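Local coordinates for vacuolar protein-sorting-associated protein 25 (Homo sapiens, PDB 3HTU) that forms part of the ESCRT-II complex, which sorts endosomal cargo proteins into multivesicular bodies and probably helps to recruit ESCRT-III, at residues 47-50 / 51-55; 26-30 / 31-35; 11-14 / 15-18; 38-42 / 43-47. All blocks are in the same frame, centred on the assembly; numbering follows the deposited sequence.

Contact 1: residues 47-50 / 51-55; sequences LDEA and TLLRA
T51 and D48 show how a helix start is closed by a side chain, here at the beginning of helix 49-61. D48 occupies the N-cap, and a single oxygen of its carboxylate takes two donors. The backbone N of T51 reaches D48 OD2 at 2.9 Å from above the carboxylate plane, while T51 OG1, 2.8 Å from D48 OD2, donates to the syn lone pair. The aspartate can do this because its CG is folded in between its own N and carbonyl carbon (chi1 60°), which brings the carboxylate back over the first turn. Two bonds at such different directions should hold the group against rotation. The methyl side of T51 serves another neighbour: L47 CD2 lies 3.7 Å from T51 CB, the two side chains crossing at about a right angle. The other branch of L47 reaches on to L52, with L47 CD1 4.0 Å from L52 CB. Since L47 directly precedes the cap and L52 is the fourth helical residue, this pair meets the definition of a hydrophobic staple. E49 runs alongside L53 in the same direction, its OE2 3.6 Å from L53 CD1, and its OE1 is salt-bridged to R74. Backbone bonding begins at the cap itself, L52 N donating to D48 O at 3.0 Å, and continues with L53 N to E49 O at 2.8 Å. An N-cap joined to a hydrophobic staple thus starts the third helix of this C-terminal winged-helix domain; residues of this helix start pack on helices 7-19 and 30-35.

Contact 2: residues 26-30 / 31-35; sequences SVFTL and YELTN
T29 and E32 form a capping box, the reciprocal motif that here turns the chain from strand 27-28 into helix 30-35. Its polar half consists of two bonds. T29 N donates to E32 OE1 at 3.0 Å, using the anti lone pair of the carboxylate, and E32 N returns a bond to T29 OG1 at 3.2 Å. The glutamate can answer because its CG sits between its own N and carbonyl carbon (chi1 81°), from where the extended chain crosses back over the cap. Both side chains have further partners on the chain of another protein: a basic side chain pairs with E32 OE1, and an acidic one is hydrogen-bonded to T29 OG1. With a lysine in place of E32, T29 N would probably lose its side-chain acceptor and the basic group of the partner chain would face a like charge. The apolar half is a hydrophobic staple that brackets the box, F28 just before the cap and L33 one residue after E32. F28 CB approaches L33 CG at 4.1 Å, and L33 CD2 lies over one face of the F28 ring, whereas E32 CD comes to the ring's edge. From helix 7-19, V18 packs on F28 and W17 on L33, which also reaches V76 and F78 of strand 75-78. Backbone bonding is less regular: the bond from L33 N to L30 O is weak, and buried L30 N has no partner in the model. The helix closes on Y31 O, which receives T34 N, N35 N at 2.7 Å and, on a lone pair in the carbonyl plane, N35 ND2 at 3.3 Å.

Contact 3: residues 11-14 / 15-18; sequences GKLI and YQWV
I14 O is met by two backbone donors of the following turn: V18 N at 3.0 Å, nearly straight (157°), and W17 N, whose strongly bent bond is weak. W17 N has its better acceptor in L13 O. Behind these, Y15 N donates to G11 O at 3.0 Å and Q16 N to K12 O at 3.1 Å, so the stretch is regular alpha-helix. Side chains meet mainly by laying carbons against carbonyl oxygens one turn back. V18 CG2 stands 3.3 Å from I14 O, and Y15 CB 3.4 Å from G11 O. I14 CG2 and V18 CG2 are 4.3 Å apart; both residues also pack on F78 of strand 75-78. On another flank L13 CD2 brushes Q16 NE2 at 3.9 Å. Y15 carries its ring anti to its own backbone N (chi1 -174°), away from the preceding turn, and its OH is hydrogen-bonded to the C-terminal carboxylate of F79. I14 also packs on L52 and A55 of helix 49-61. Here is an amphipathic first helix of a winged-helix domain, packed on both helix 49-61 and strand 75-78.

Contact 4: residues 38-42 / 43-47; sequences DTEDE and EFHGL
T39 meets both aromatic residues of the loop that leads to helix 49-61. Its OG1 lies only 2.9 Å from F44 CE1, a tight approach oblique to the ring, while the same hydroxyl is hydrogen-bonded to L33 O. Its methyl serves H45 instead, T39 CG2 standing 3.5 Å from H45 CD2. E40 follows, running side by side with H45. Its CA sits over one face of the imidazole and its CG is 3.4 Å from H45 NE2, a nitrogen hydrogen-bonded to G36 O. The type I turn from T39 to E42 closes through E42 N and T39 O. E42 then does two things. Its O accepts H45 N at 3.1 Å, which closes a second type I turn. Its CB lies over a face of the F44 ring in a CH-pi contact, 4.1 Å from the ring centroid and 18° off the normal. F44 reaches this place by a chi1 of 56°, which tucks the ring inward against W10 and I14 of helix 7-19. Cutting the phenylalanine back to an alanine would probably open a gap beside those two residues and leave the E42 methylene without its aromatic partner. A type II turn from F44 to L47 follows, with G46 at its positive-phi position. Chemically, the loop is held by turns and two ring contacts rather than by ion pairs between its halves; the one carboxylate near H45, with E40 OE1 5.0 Å from H45 NE2, may slightly favour a protonated imidazole.

The four contacts belong to one small winged-helix domain, with centres 10 to 13 Å apart. Contacts 1 and 2 share a design, a capped helix start with a staple, and touch directly where L53 CG packs on L30 CD1 at 3.7 Å. Contact 3 packs against both: L52 CD1 meets I14 CD1 at 3.7 Å, and F28 CE2 meets W17 CZ3 at 3.9 Å. Contact 4 connects the two capped helices, ending at L47, where contact 1 begins, and joined to contact 2 by a probable hydrogen bond from G46 N to T34 O (2.8 Å). Of the four, contact 2 alone touches the other protein chain of the assembly.

Contact 1: residues 47-50 / 51-55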
# COMPACT_ATOMS: atom_id res chain seq x y z
N LEU A 47 -2.42 0.73 -10.09
CA LEU A 47 -2.47 2.19 -9.90
C LEU A 47 -1.07 2.72 -9.64
O LEU A 47 -0.33 2.13 -8.85
CB LEU A 47 -3.38 2.56 -8.72
CG LEU A 47 -4.34 3.76 -8.74
CD1 LEU A 47 -4.39 4.42 -7.37
CD2 LEU A 47 -4.03 4.78 -9.82
N ASP A 48 -0.70 3.81 -10.32
CA ASP A 48 0.62 4.42 -10.18
C ASP A 48 0.81 5.03 -8.77
O ASP A 48 -0.17 5.43 -8.15
CB ASP A 48 0.83 5.49 -11.27
CG ASP A 48 -0.21 6.62 -11.21
OD1 ASP A 48 -1.38 6.39 -11.56
OD2 ASP A 48 0.16 7.75 -10.81
N GLU A 49 2.05 5.10 -8.28
CA GLU A 49 2.32 5.63 -6.93
C GLU A 49 1.82 7.05 -6.79
O GLU A 49 1.26 7.42 -5.74
CB GLU A 49 3.81 5.58 -6.54
CG GLU A 49 4.06 5.51 -5.00
CD GLU A 49 5.08 6.52 -4.46
OE1 GLU A 49 5.61 6.28 -3.34
OE2 GLU A 49 5.35 7.57 -5.11
N ALA A 50 2.02 7.85 -7.83
CA ALA A 50 1.68 9.28 -7.79
C ALA A 50 0.20 9.50 -7.49
O ALA A 50 -0.15 10.32 -6.65
CB ALA A 50 2.09 9.97 -9.07
N THR A 51 -0.66 8.75 -8.18
CA THR A 51 -2.10 8.88 -8.03
C THR A 51 -2.56 8.23 -6.72
O THR A 51 -3.47 8.73 -6.08
CB THR A 51 -2.84 8.25 -9.24
OG1 THR A 51 -2.41 8.88 -10.46
CG2 THR A 51 -4.35 8.42 -9.10
N LEU A 52 -1.91 7.12 -6.35
CA LEU A 52 -2.15 6.44 -5.08
C LEU A 52 -1.89 7.37 -3.90
O LEU A 52 -2.67 7.39 -2.95
CB LEU A 52 -1.26 5.20 -4.97
CG LEU A 52 -1.27 4.45 -3.64
CD1 LEU A 52 -2.60 3.73 -3.47
CD2 LEU A 52 -0.08 3.48 -3.53
N LEU A 53 -0.79 8.11 -3.94
CA LEU A 53 -0.51 9.09 -2.88
C LEU A 53 -1.56 10.19 -2.77
O LEU A 53 -1.91 10.60 -1.65
CB LEU A 53 0.88 9.68 -3.01
CG LEU A 53 1.92 8.90 -2.21
CD1 LEU A 53 3.31 9.30 -2.64
CD2 LEU A 53 1.71 9.03 -0.68
N ARG A 54 -2.06 10.68 -3.90
CA ARG A 54 -3.13 11.68 -3.88
C ARG A 54 -4.46 11.09 -3.36
O ARG A 54 -5.26 11.79 -2.73
CB ARG A 54 -3.32 12.34 -5.25
CG ARG A 54 -2.03 12.92 -5.89
CD ARG A 54 -1.72 14.37 -5.48
NE ARG A 54 -0.76 14.97 -6.42
CZ ARG A 54 -0.27 16.21 -6.35
NH1 ARG A 54 -0.64 17.04 -5.37
NH2 ARG A 54 0.59 16.63 -7.27
N ALA A 55 -4.71 9.81 -3.64
CA ALA A 55 -5.86 9.10 -3.10
C ALA A 55 -5.73 9.04 -1.57
O ALA A 55 -6.69 9.33 -0.85
CB ALA A 55 -5.95 7.69 -3.66

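Contact 2: residues 26-30 / 31-35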
# COMPACT_ATOMS: atom_id res chain seq x y z
N SER A 26 -3.85 -3.10 9.51
CA SER A 26 -4.11 -1.67 9.50
C SER A 26 -2.97 -0.94 8.76
O SER A 26 -3.18 0.15 8.24
CB SER A 26 -4.26 -1.12 10.92
OG SER A 26 -5.62 -1.06 11.31
N VAL A 27 -1.79 -1.57 8.72
CA VAL A 27 -0.58 -0.97 8.15
C VAL A 27 -0.15 -1.67 6.83
O VAL A 27 0.02 -2.90 6.79
CB VAL A 27 0.56 -0.98 9.21
CG1 VAL A 27 1.68 -0.13 8.80
CG2 VAL A 27 0.04 -0.38 10.54
N PHE A 28 -0.01 -0.86 5.77
CA PHE A 28 0.28 -1.36 4.42
C PHE A 28 1.44 -0.57 3.82
O PHE A 28 1.51 0.63 4.02
CB PHE A 28 -0.95 -1.21 3.51
CG PHE A 28 -2.15 -2.01 3.93
CD1 PHE A 28 -3.11 -1.46 4.79
CD2 PHE A 28 -2.34 -3.29 3.45
CE1 PHE A 28 -4.21 -2.18 5.16
CE2 PHE A 28 -3.45 -4.02 3.82
CZ PHE A 28 -4.38 -3.47 4.68
N THR A 29 2.34 -1.22 3.10
CA THR A 29 3.27 -0.47 2.25
C THR A 29 2.47 0.09 1.07
O THR A 29 1.41 -0.42 0.74
CB THR A 29 4.51 -1.32 1.77
OG1 THR A 29 4.08 -2.40 0.93
CG2 THR A 29 5.26 -1.92 2.98
N LEU A 30 2.96 1.16 0.46
CA LEU A 30 2.33 1.67 -0.74
C LEU A 30 2.40 0.61 -1.86
O LEU A 30 1.42 0.38 -2.56
CB LEU A 30 3.00 2.96 -1.20
CG LEU A 30 2.93 4.22 -0.33
CD1 LEU A 30 2.91 5.46 -1.25
CD2 LEU A 30 1.74 4.22 0.59
N TYR A 31 3.55 -0.05 -1.98
CA TYR A 31 3.72 -1.08 -3.02
C TYR A 31 2.66 -2.17 -2.94
O TYR A 31 2.05 -2.50 -3.95
CB TYR A 31 5.11 -1.71 -2.96
CG TYR A 31 5.37 -2.78 -4.00
CD1 TYR A 31 5.73 -2.45 -5.30
CD2 TYR A 31 5.27 -4.13 -3.67
CE1 TYR A 31 5.99 -3.45 -6.27
CE2 TYR A 31 5.51 -5.14 -4.62
CZ TYR A 31 5.87 -4.79 -5.91
OH TYR A 31 6.11 -5.79 -6.84
N GLU A 32 2.44 -2.74 -1.75
CA GLU A 32 1.54 -3.89 -1.64
C GLU A 32 0.08 -3.56 -1.92
O GLU A 32 -0.68 -4.45 -2.30
CB GLU A 32 1.69 -4.61 -0.30
CG GLU A 32 0.92 -3.96 0.86
CD GLU A 32 1.14 -4.71 2.13
OE1 GLU A 32 1.68 -4.13 3.07
OE2 GLU A 32 0.82 -5.91 2.16
N LEU A 33 -0.31 -2.30 -1.74
CA LEU A 33 -1.66 -1.87 -2.12
C LEU A 33 -1.89 -1.96 -3.62
O LEU A 33 -3.01 -2.25 -4.04
CB LEU A 33 -1.96 -0.43 -1.65
CG LEU A 33 -2.37 -0.26 -0.17
CD1 LEU A 33 -2.55 1.23 0.20
CD2 LEU A 33 -3.63 -1.04 0.20
N THR A 34 -0.86 -1.70 -4.41
CA THR A 34 -1.02 -1.68 -5.87
C THR A 34 -0.41 -2.89 -6.59
O THR A 34 -0.82 -3.21 -7.71
CB THR A 34 -0.46 -0.39 -6.48
OG1 THR A 34 0.90 -0.19 -6.04
CG2 THR A 34 -1.36 0.81 -6.07
N ASN A 35 0.57 -3.55 -5.97
CA ASN A 35 1.27 -4.68 -6.61
C ASN A 35 1.30 -5.95 -5.76
O ASN A 35 1.97 -6.93 -6.13
CB ASN A 35 2.71 -4.33 -6.99
CG ASN A 35 2.84 -3.02 -7.76
OD1 ASN A 35 2.94 -3.02 -8.99
ND2 ASN A 35 2.89 -1.91 -7.04

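Contact 3: residues 11-14 / 15-18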
# COMPACT_ATOMS: atom_id res chain seq x y z
N GLY A 11 -9.59 6.93 -3.52
CA GLY A 11 -9.59 6.91 -2.05
C GLY A 11 -10.75 6.11 -1.52
O GLY A 11 -10.57 5.19 -0.72
N LYS A 12 -11.96 6.45 -2.00
CA LYS A 12 -13.19 5.73 -1.65
C LYS A 12 -13.06 4.22 -1.92
O LYS A 12 -13.47 3.42 -1.10
CB LYS A 12 -14.38 6.33 -2.41
CG LYS A 12 -15.76 5.73 -2.07
CD LYS A 12 -16.89 6.59 -2.65
CE LYS A 12 -18.27 6.01 -2.37
NZ LYS A 12 -18.68 6.09 -0.93
N LEU A 13 -12.49 3.85 -3.07
CA LEU A 13 -12.31 2.45 -3.43
C LEU A 13 -11.30 1.70 -2.57
O LEU A 13 -11.53 0.54 -2.20
CB LEU A 13 -11.92 2.30 -4.91
CG LEU A 13 -12.98 2.56 -6.00
CD1 LEU A 13 -12.31 2.55 -7.38
CD2 LEU A 13 -14.12 1.53 -5.95
N ILE A 14 -10.17 2.34 -2.27
CA ILE A 14 -9.15 1.70 -1.47
C ILE A 14 -9.67 1.46 -0.06
O ILE A 14 -9.47 0.39 0.52
CB ILE A 14 -7.84 2.53 -1.41
CG1 ILE A 14 -7.15 2.57 -2.78
CG2 ILE A 14 -6.86 1.96 -0.36
CD1 ILE A 14 -6.31 3.82 -3.00
N TYR A 15 -10.35 2.46 0.48
CA TYR A 15 -10.77 2.42 1.88
C TYR A 15 -11.88 1.39 2.07
O TYR A 15 -11.97 0.74 3.11
CB TYR A 15 -11.21 3.80 2.36
CG TYR A 15 -11.51 3.83 3.84
CD1 TYR A 15 -10.48 3.96 4.77
CD2 TYR A 15 -12.81 3.69 4.30
CE1 TYR A 15 -10.74 3.96 6.12
CE2 TYR A 15 -13.08 3.70 5.66
CZ TYR A 15 -12.05 3.84 6.56
OH TYR A 15 -12.30 3.85 7.92
N GLN A 16 -12.73 1.27 1.05
CA GLN A 16 -13.72 0.22 0.95
C GLN A 16 -13.06 -1.16 1.06
O GLN A 16 -13.56 -2.02 1.76
CB GLN A 16 -14.44 0.37 -0.39
CG GLN A 16 -15.95 0.35 -0.34
CD GLN A 16 -16.58 0.80 -1.67
OE1 GLN A 16 -17.50 1.61 -1.68
NE2 GLN A 16 -16.07 0.27 -2.78
N TRP A 17 -11.93 -1.35 0.37
CA TRP A 17 -11.26 -2.66 0.34
C TRP A 17 -10.58 -3.01 1.67
O TRP A 17 -10.58 -4.17 2.09
CB TRP A 17 -10.23 -2.76 -0.81
CG TRP A 17 -9.51 -4.06 -0.77
CD1 TRP A 17 -9.94 -5.25 -1.27
CD2 TRP A 17 -8.26 -4.32 -0.11
NE1 TRP A 17 -9.03 -6.24 -0.99
CE2 TRP A 17 -7.99 -5.70 -0.28
CE3 TRP A 17 -7.34 -3.53 0.60
CZ2 TRP A 17 -6.83 -6.31 0.23
CZ3 TRP A 17 -6.18 -4.14 1.10
CH2 TRP A 17 -5.94 -5.51 0.91
N VAL A 18 -9.98 -2.01 2.31
CA VAL A 18 -9.32 -2.21 3.60
C VAL A 18 -10.35 -2.65 4.64
O VAL A 18 -10.06 -3.53 5.46
CB VAL A 18 -8.58 -0.94 4.09
CG1 VAL A 18 -7.95 -1.17 5.47
CG2 VAL A 18 -7.52 -0.49 3.08

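Contact 4: residues 38-42 / 43-47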
# COMPACT_ATOMS: atom_id res chain seq x y z
N ASP A 38 -2.92 -9.70 -2.21
CA ASP A 38 -4.25 -9.62 -1.59
C ASP A 38 -5.17 -8.64 -2.32
O ASP A 38 -6.39 -8.69 -2.17
CB ASP A 38 -4.12 -9.24 -0.12
CG ASP A 38 -3.30 -10.26 0.68
OD1 ASP A 38 -3.55 -11.48 0.52
OD2 ASP A 38 -2.40 -9.84 1.44
N THR A 39 -4.57 -7.76 -3.11
CA THR A 39 -5.32 -6.70 -3.79
C THR A 39 -5.30 -6.88 -5.32
O THR A 39 -5.74 -6.00 -6.06
CB THR A 39 -4.76 -5.31 -3.38
OG1 THR A 39 -5.48 -4.28 -4.06
CG2 THR A 39 -3.29 -5.21 -3.73
N GLU A 40 -4.81 -8.04 -5.77
CA GLU A 40 -4.56 -8.32 -7.19
C GLU A 40 -5.78 -8.19 -8.11
O GLU A 40 -5.63 -7.85 -9.29
CB GLU A 40 -3.91 -9.70 -7.38
CG GLU A 40 -2.40 -9.66 -7.33
CD GLU A 40 -1.73 -10.99 -7.63
OE1 GLU A 40 -0.54 -11.13 -7.29
OE2 GLU A 40 -2.38 -11.89 -8.19
N ASP A 41 -6.96 -8.45 -7.57
CA ASP A 41 -8.19 -8.40 -8.36
C ASP A 41 -8.97 -7.09 -8.19
O ASP A 41 -10.03 -6.90 -8.80
CB ASP A 41 -9.07 -9.61 -8.05
CG ASP A 41 -8.43 -10.91 -8.49
OD1 ASP A 41 -8.46 -11.20 -9.71
OD2 ASP A 41 -7.91 -11.65 -7.62
N GLU A 42 -8.44 -6.18 -7.37
CA GLU A 42 -9.10 -4.89 -7.11
C GLU A 42 -8.87 -3.85 -8.20
O GLU A 42 -7.87 -3.89 -8.92
CB GLU A 42 -8.69 -4.33 -5.74
CG GLU A 42 -9.84 -4.18 -4.75
CD GLU A 42 -10.64 -5.45 -4.52
OE1 GLU A 42 -11.72 -5.35 -3.88
OE2 GLU A 42 -10.22 -6.55 -4.96
N GLU A 43 -9.80 -2.90 -8.29
CA GLU A 43 -9.77 -1.83 -9.29
C GLU A 43 -8.53 -0.94 -9.20
O GLU A 43 -8.14 -0.31 -10.20
CB GLU A 43 -11.05 -0.99 -9.21
CG GLU A 43 -12.36 -1.81 -9.33
CD GLU A 43 -13.61 -1.04 -8.92
OE1 GLU A 43 -14.03 -0.14 -9.68
OE2 GLU A 43 -14.18 -1.35 -7.85
N PHE A 44 -7.90 -0.90 -8.02
CA PHE A 44 -6.70 -0.07 -7.80
C PHE A 44 -5.36 -0.80 -7.95
O PHE A 44 -4.31 -0.18 -7.79
CB PHE A 44 -6.79 0.71 -6.47
CG PHE A 44 -7.02 -0.15 -5.25
CD1 PHE A 44 -5.95 -0.74 -4.59
CD2 PHE A 44 -8.30 -0.32 -4.75
CE1 PHE A 44 -6.16 -1.51 -3.45
CE2 PHE A 44 -8.52 -1.09 -3.61
CZ PHE A 44 -7.45 -1.70 -2.96
N HIS A 45 -5.38 -2.09 -8.27
CA HIS A 45 -4.12 -2.76 -8.57
C HIS A 45 -3.50 -2.10 -9.80
O HIS A 45 -4.22 -1.61 -10.66
CB HIS A 45 -4.33 -4.26 -8.78
CG HIS A 45 -3.16 -5.09 -8.36
ND1 HIS A 45 -2.15 -5.45 -9.23
CD2 HIS A 45 -2.84 -5.62 -7.16
CE1 HIS A 45 -1.26 -6.18 -8.58
NE2 HIS A 45 -1.65 -6.30 -7.32
N GLY A 46 -2.18 -2.04 -9.86
CA GLY A 46 -1.51 -1.36 -10.97
C GLY A 46 -1.57 0.16 -10.94
O GLY A 46 -0.85 0.82 -11.70
N LEU A 47 -2.42 0.73 -10.09
CA LEU A 47 -2.47 2.19 -9.90
C LEU A 47 -1.07 2.72 -9.64
O LEU A 47 -0.33 2.13 -8.85
CB LEU A 47 -3.38 2.56 -8.72
CG LEU A 47 -4.34 3.76 -8.74
CD1 LEU A 47 -4.39 4.42 -7.37
CD2 LEU A 47 -4.03 4.78 -9.82